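PDB 3KQF: enoyl-CoA hydratase/isomerase family protein from Bacillus anthracis, which probably catalyses the reversible addition of water across the double bond of 2-enoyl-CoA thioesters, as in fatty acid beta-oxidation. Local coordinates for residues A[7-17]-A[23-37]. Sequence-based numbering, arbitrary orientation. Where two conformers were deposited one is given.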
loop_
_atom_site.group_PDB
_atom_site.type_symbol
_atom_site.label_atom_id
_atom_site.label_comp_id
_atom_site.label_asym_id
_atom_site.label_seq_id
_atom_site.Cartn_x
_atom_site.Cartn_y
_atom_site.Cartn_z
ATOM N N LEU A 7 38.409 10.973 1.426
ATOM C CA LEU A 7 37.410 9.891 1.648
ATOM C C LEU A 7 38.028 8.534 1.329
ATOM O O LEU A 7 38.532 8.322 0.221
ATOM C CB LEU A 7 36.192 10.113 0.758
ATOM C CG LEU A 7 35.392 11.394 0.967
ATOM C CD1 LEU A 7 34.345 11.503 -0.126
ATOM C CD2 LEU A 7 34.754 11.423 2.354
ATOM N N GLN A 8 37.989 7.616 2.289
ATOM C CA GLN A 8 38.566 6.290 2.098
ATOM C C GLN A 8 37.549 5.159 1.981
ATOM O O GLN A 8 37.852 4.123 1.400
ATOM C CB GLN A 8 39.523 5.957 3.250
ATOM C CG GLN A 8 40.744 6.858 3.352
ATOM C CD GLN A 8 41.755 6.341 4.361
ATOM O OE1 GLN A 8 41.522 5.334 5.030
ATOM N NE2 GLN A 8 42.890 7.026 4.468
ATOM N N ASN A 9 36.360 5.349 2.547
ATOM C CA ASN A 9 35.335 4.313 2.559
ATOM C C ASN A 9 34.197 4.536 1.553
ATOM O O ASN A 9 33.373 3.646 1.349
ATOM C CB ASN A 9 34.771 4.188 3.976
ATOM C CG ASN A 9 35.818 3.689 4.971
ATOM O OD1 ASN A 9 36.285 2.554 4.877
ATOM N ND2 ASN A 9 36.173 4.530 5.931
ATOM N N ILE A 10 34.134 5.724 0.963
ATOM C CA ILE A 10 33.146 5.998 -0.079
ATOM C C ILE A 10 33.810 6.775 -1.212
ATOM O O ILE A 10 34.915 7.301 -1.060
ATOM C CB ILE A 10 31.917 6.770 0.429
ATOM C CG1 ILE A 10 32.295 8.185 0.854
ATOM C CG2 ILE A 10 31.217 6.023 1.579
ATOM C CD1 ILE A 10 31.093 8.981 1.313
ATOM N N SER A 11 33.130 6.811 -2.350
ATOM C CA SER A 11 33.594 7.527 -3.532
ATOM C C SER A 11 32.468 8.466 -3.919
ATOM O O SER A 11 31.303 8.106 -3.803
ATOM C CB SER A 11 33.854 6.564 -4.690
ATOM O OG SER A 11 34.859 5.625 -4.376
ATOM N N VAL A 12 32.799 9.686 -4.326
ATOM C CA VAL A 12 31.765 10.632 -4.759
ATOM C C VAL A 12 32.129 11.067 -6.164
ATOM O O VAL A 12 33.262 11.471 -6.400
ATOM C CB VAL A 12 31.678 11.861 -3.848
ATOM C CG1 VAL A 12 30.632 12.843 -4.373
ATOM C CG2 VAL A 12 31.337 11.462 -2.438
ATOM N N ASP A 13 31.189 10.947 -7.101
ATOM C CA ASP A 13 31.443 11.324 -8.492
ATOM C C ASP A 13 30.369 12.270 -9.044
ATOM O O ASP A 13 29.166 11.921 -9.085
ATOM C CB ASP A 13 31.544 10.082 -9.374
ATOM C CG ASP A 13 31.927 10.408 -10.818
ATOM O OD1 ASP A 13 32.380 11.544 -11.103
ATOM O OD2 ASP A 13 31.785 9.515 -11.677
ATOM N N TYR A 14 30.835 13.456 -9.453
ATOM C CA TYR A 14 30.022 14.524 -10.047
ATOM C C TYR A 14 30.259 14.604 -11.557
ATOM O O TYR A 14 30.139 15.676 -12.149
ATOM C CB TYR A 14 30.414 15.895 -9.463
ATOM C CG TYR A 14 30.036 16.137 -8.026
ATOM C CD1 TYR A 14 30.879 15.764 -6.993
ATOM C CD2 TYR A 14 28.850 16.798 -7.705
ATOM C CE1 TYR A 14 30.535 15.998 -5.673
ATOM C CE2 TYR A 14 28.504 17.043 -6.390
ATOM C CZ TYR A 14 29.352 16.648 -5.380
ATOM O OH TYR A 14 29.004 16.880 -4.072
ATOM N N ALA A 15 30.605 13.484 -12.179
ATOM C CA ALA A 15 30.885 13.457 -13.610
ATOM C C ALA A 15 29.704 13.962 -14.428
ATOM O O ALA A 15 29.880 14.778 -15.324
ATOM C CB ALA A 15 31.279 12.039 -14.059
ATOM N N THR A 16 28.505 13.482 -14.091
ATOM C CA THR A 16 27.291 13.844 -14.805
ATOM C C THR A 16 26.679 15.133 -14.241
ATOM O O THR A 16 26.391 15.208 -13.043
ATOM C CB THR A 16 26.266 12.707 -14.694
ATOM O OG1 THR A 16 26.902 11.460 -15.026
ATOM C CG2 THR A 16 25.065 12.961 -15.617
ATOM N N PRO A 17 26.465 16.146 -15.100
ATOM C CA PRO A 17 25.888 17.433 -14.660
ATOM C C PRO A 17 24.568 17.310 -13.874
ATOM O O PRO A 17 23.672 16.558 -14.279
ATOM C CB PRO A 17 25.652 18.173 -15.971
ATOM C CG PRO A 17 26.655 17.611 -16.904
ATOM C CD PRO A 17 26.847 16.183 -16.526
ATOM N N SER A 23 29.235 6.125 -4.009
ATOM C CA SER A 23 29.456 4.682 -4.026
ATOM C C SER A 23 30.091 4.181 -2.729
ATOM O O SER A 23 31.181 4.648 -2.347
ATOM C CB SER A 23 30.375 4.297 -5.190
ATOM O OG SER A 23 29.902 4.755 -6.436
ATOM N N LEU A 24 29.433 3.249 -2.039
ATOM C CA LEU A 24 30.050 2.639 -0.856
ATOM C C LEU A 24 31.298 1.948 -1.412
ATOM O O LEU A 24 31.215 1.239 -2.413
ATOM C CB LEU A 24 29.120 1.654 -0.152
ATOM C CG LEU A 24 27.762 2.185 0.301
ATOM C CD1 LEU A 24 26.990 1.107 1.037
ATOM C CD2 LEU A 24 27.889 3.427 1.185
ATOM N N ASN A 25 32.444 2.159 -0.769
ATOM C CA ASN A 25 33.720 1.659 -1.280
ATOM C C ASN A 25 34.540 0.820 -0.296
ATOM O O ASN A 25 35.653 1.193 0.088
ATOM C CB ASN A 25 34.561 2.849 -1.765
ATOM C CG ASN A 25 35.762 2.424 -2.592
ATOM O OD1 ASN A 25 35.730 1.398 -3.281
ATOM N ND2 ASN A 25 36.827 3.230 -2.551
ATOM N N ARG A 26 33.978 -0.321 0.082
ATOM C CA ARG A 26 34.624 -1.275 0.950
ATOM C C ARG A 26 34.359 -2.658 0.358
ATOM O O ARG A 26 33.790 -3.515 1.021
ATOM C CB ARG A 26 34.059 -1.197 2.365
ATOM C CG ARG A 26 34.197 0.138 3.060
ATOM C CD ARG A 26 33.797 -0.053 4.527
ATOM N NE ARG A 26 34.800 -0.836 5.243
ATOM C CZ ARG A 26 34.563 -1.632 6.282
ATOM N NH1 ARG A 26 33.317 -1.840 6.721
ATOM N NH2 ARG A 26 35.578 -2.280 6.851
ATOM N N GLU A 27 34.771 -2.867 -0.894
ATOM C CA GLU A 27 34.521 -4.148 -1.589
ATOM C C GLU A 27 34.943 -5.398 -0.818
ATOM O O GLU A 27 34.187 -6.375 -0.777
ATOM C CB GLU A 27 35.170 -4.194 -2.981
ATOM C CG GLU A 27 34.610 -3.230 -3.983
ATOM C CD GLU A 27 35.249 -3.395 -5.368
ATOM O OE1 GLU A 27 35.524 -4.546 -5.789
ATOM O OE2 GLU A 27 35.456 -2.365 -6.035
ATOM N N ARG A 28 36.148 -5.379 -0.235
ATOM C CA ARG A 28 36.658 -6.528 0.542
ATOM C C ARG A 28 35.736 -6.898 1.690
ATOM O O ARG A 28 35.704 -8.055 2.125
ATOM C CB ARG A 28 38.036 -6.246 1.167
ATOM C CG ARG A 28 39.192 -6.090 0.220
ATOM C CD ARG A 28 40.500 -5.900 1.008
ATOM N NE ARG A 28 40.922 -7.106 1.736
ATOM C CZ ARG A 28 42.015 -7.186 2.502
ATOM N NH1 ARG A 28 42.801 -6.128 2.673
ATOM N NH2 ARG A 28 42.323 -8.328 3.112
ATOM N N GLN A 29 35.028 -5.902 2.211
ATOM C CA GLN A 29 34.124 -6.101 3.337
ATOM C C GLN A 29 32.638 -6.133 2.906
ATOM O O GLN A 29 31.749 -5.935 3.726
ATOM C CB GLN A 29 34.366 -5.007 4.389
ATOM C CG GLN A 29 35.807 -4.965 5.005
ATOM C CD GLN A 29 36.857 -4.170 4.202
ATOM O OE1 GLN A 29 36.559 -3.538 3.180
ATOM N NE2 GLN A 29 38.099 -4.189 4.690
ATOM N N ALA A 30 32.375 -6.389 1.620
ATOM C CA ALA A 30 30.992 -6.437 1.095
ATOM C C ALA A 30 30.243 -5.115 1.340
ATOM O O ALA A 30 29.017 -5.085 1.509
ATOM C CB ALA A 30 30.229 -7.632 1.686
ATOM N N ASN A 31 30.994 -4.019 1.365
ATOM C CA ASN A 31 30.419 -2.703 1.556
ATOM C C ASN A 31 29.584 -2.561 2.820
ATOM O O ASN A 31 28.582 -1.836 2.837
ATOM C CB ASN A 31 29.617 -2.340 0.311
ATOM C CG ASN A 31 30.512 -2.116 -0.874
ATOM O OD1 ASN A 31 31.627 -1.615 -0.711
ATOM N ND2 ASN A 31 30.045 -2.464 -2.066
ATOM N N SER A 32 30.014 -3.247 3.881
ATOM C CA SER A 32 29.329 -3.173 5.159
ATOM C C SER A 32 29.510 -1.799 5.784
ATOM O O SER A 32 30.508 -1.096 5.547
ATOM C CB SER A 32 29.784 -4.275 6.117
ATOM O OG SER A 32 31.141 -4.124 6.511
ATOM N N LEU A 33 28.552 -1.428 6.618
ATOM C CA LEU A 33 28.535 -0.104 7.234
ATOM C C LEU A 33 29.318 -0.003 8.534
ATOM O O LEU A 33 28.788 -0.284 9.612
ATOM C CB LEU A 33 27.072 0.294 7.479
ATOM C CG LEU A 33 26.151 0.254 6.251
ATOM C CD1 LEU A 33 24.682 0.328 6.693
ATOM C CD2 LEU A 33 26.478 1.342 5.232
ATOM N N SER A 34 30.597 0.370 8.439
ATOM C CA SER A 34 31.401 0.574 9.620
ATOM C C SER A 34 31.125 1.988 10.127
ATOM O O SER A 34 30.617 2.834 9.378
ATOM C CB SER A 34 32.890 0.426 9.298
ATOM O OG SER A 34 33.277 1.319 8.271
ATOM N N LEU A 35 31.459 2.260 11.385
ATOM C CA LEU A 35 31.258 3.601 11.921
ATOM C C LEU A 35 32.065 4.613 11.110
ATOM O O LEU A 35 31.618 5.725 10.885
ATOM C CB LEU A 35 31.629 3.681 13.408
ATOM C CG LEU A 35 30.818 2.758 14.335
ATOM C CD1 LEU A 35 31.223 2.937 15.784
ATOM C CD2 LEU A 35 29.330 3.024 14.173
ATOM N N ALA A 36 33.253 4.223 10.659
ATOM C CA ALA A 36 34.090 5.131 9.855
ATOM C C ALA A 36 33.399 5.486 8.531
ATOM O O ALA A 36 33.381 6.659 8.121
ATOM C CB ALA A 36 35.476 4.526 9.620
ATOM N N LEU A 37 32.810 4.487 7.873
ATOM C CA LEU A 37 32.074 4.732 6.626
ATOM C C LEU A 37 30.860 5.620 6.885
ATOM O O LEU A 37 30.601 6.557 6.127
ATOM C CB LEU A 37 31.653 3.419 5.960
ATOM C CG LEU A 37 30.766 3.498 4.698
ATOM C CD1 LEU A 37 30.912 2.243 3.836
ATOM C CD2 LEU A 37 29.286 3.720 5.055
HETATM O O HOH W 1 37.465 5.829 -1.340
HETATM O O HOH W 2 37.757 1.527 1.711
HETATM O O HOH W 3 37.637 -0.455 4.239
HETATM O O HOH W 4 35.790 1.380 7.567
HETATM O O HOH W 5 30.773 7.142 -7.030
#
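Asn-25 N donates to Asn-9 O at 2.7 Å. Ser-11 and Ser-23 follow as a hydrogen-bonded antiparallel pair. Ser-11 N to Ser-23 O and Ser-23 N to Ser-11 O both measure 2.9 Å. Beside them, Ile-10 faces Leu-24 as a non-hydrogen-bonded pair. In the conformer given here, Ile-10 CG2 lies 4.0 Å from Leu-37 CG, with the two side chains crossing at about a right angle.

Asn-9 packs its CB 3.8 Å from Leu-37 CB. Its amide lies alongside Arg-26, with Asn-9 OD1 3.6 Å from Arg-26 CD and the amide plane nearly perpendicular (89°) to the guanidinium. Water 4 donates to Asn-9 OD1 and also bonds Ser-34 OG. Ser-34 is the N-cap of helix 35-49, and its OG accepts from Leu-37 N. Asn-25 CG is anti to its backbone N (chi1 -167°), which brings ND2 to water 1. That water donates to Leu-7 O and Ile-10 O. Arg-26 NH1 donates to Ser-32 O, which lies at the guanidinium edge, and also forms a salt bridge with Asp-72. Glu-40 of helix 35-49 accepts from Gln-8 N and Asn-9 N. The contact joins the N-terminal beta hairpin, whose strand 10-13 edges the crotonase-fold sheet, to the loop and first helix that follow.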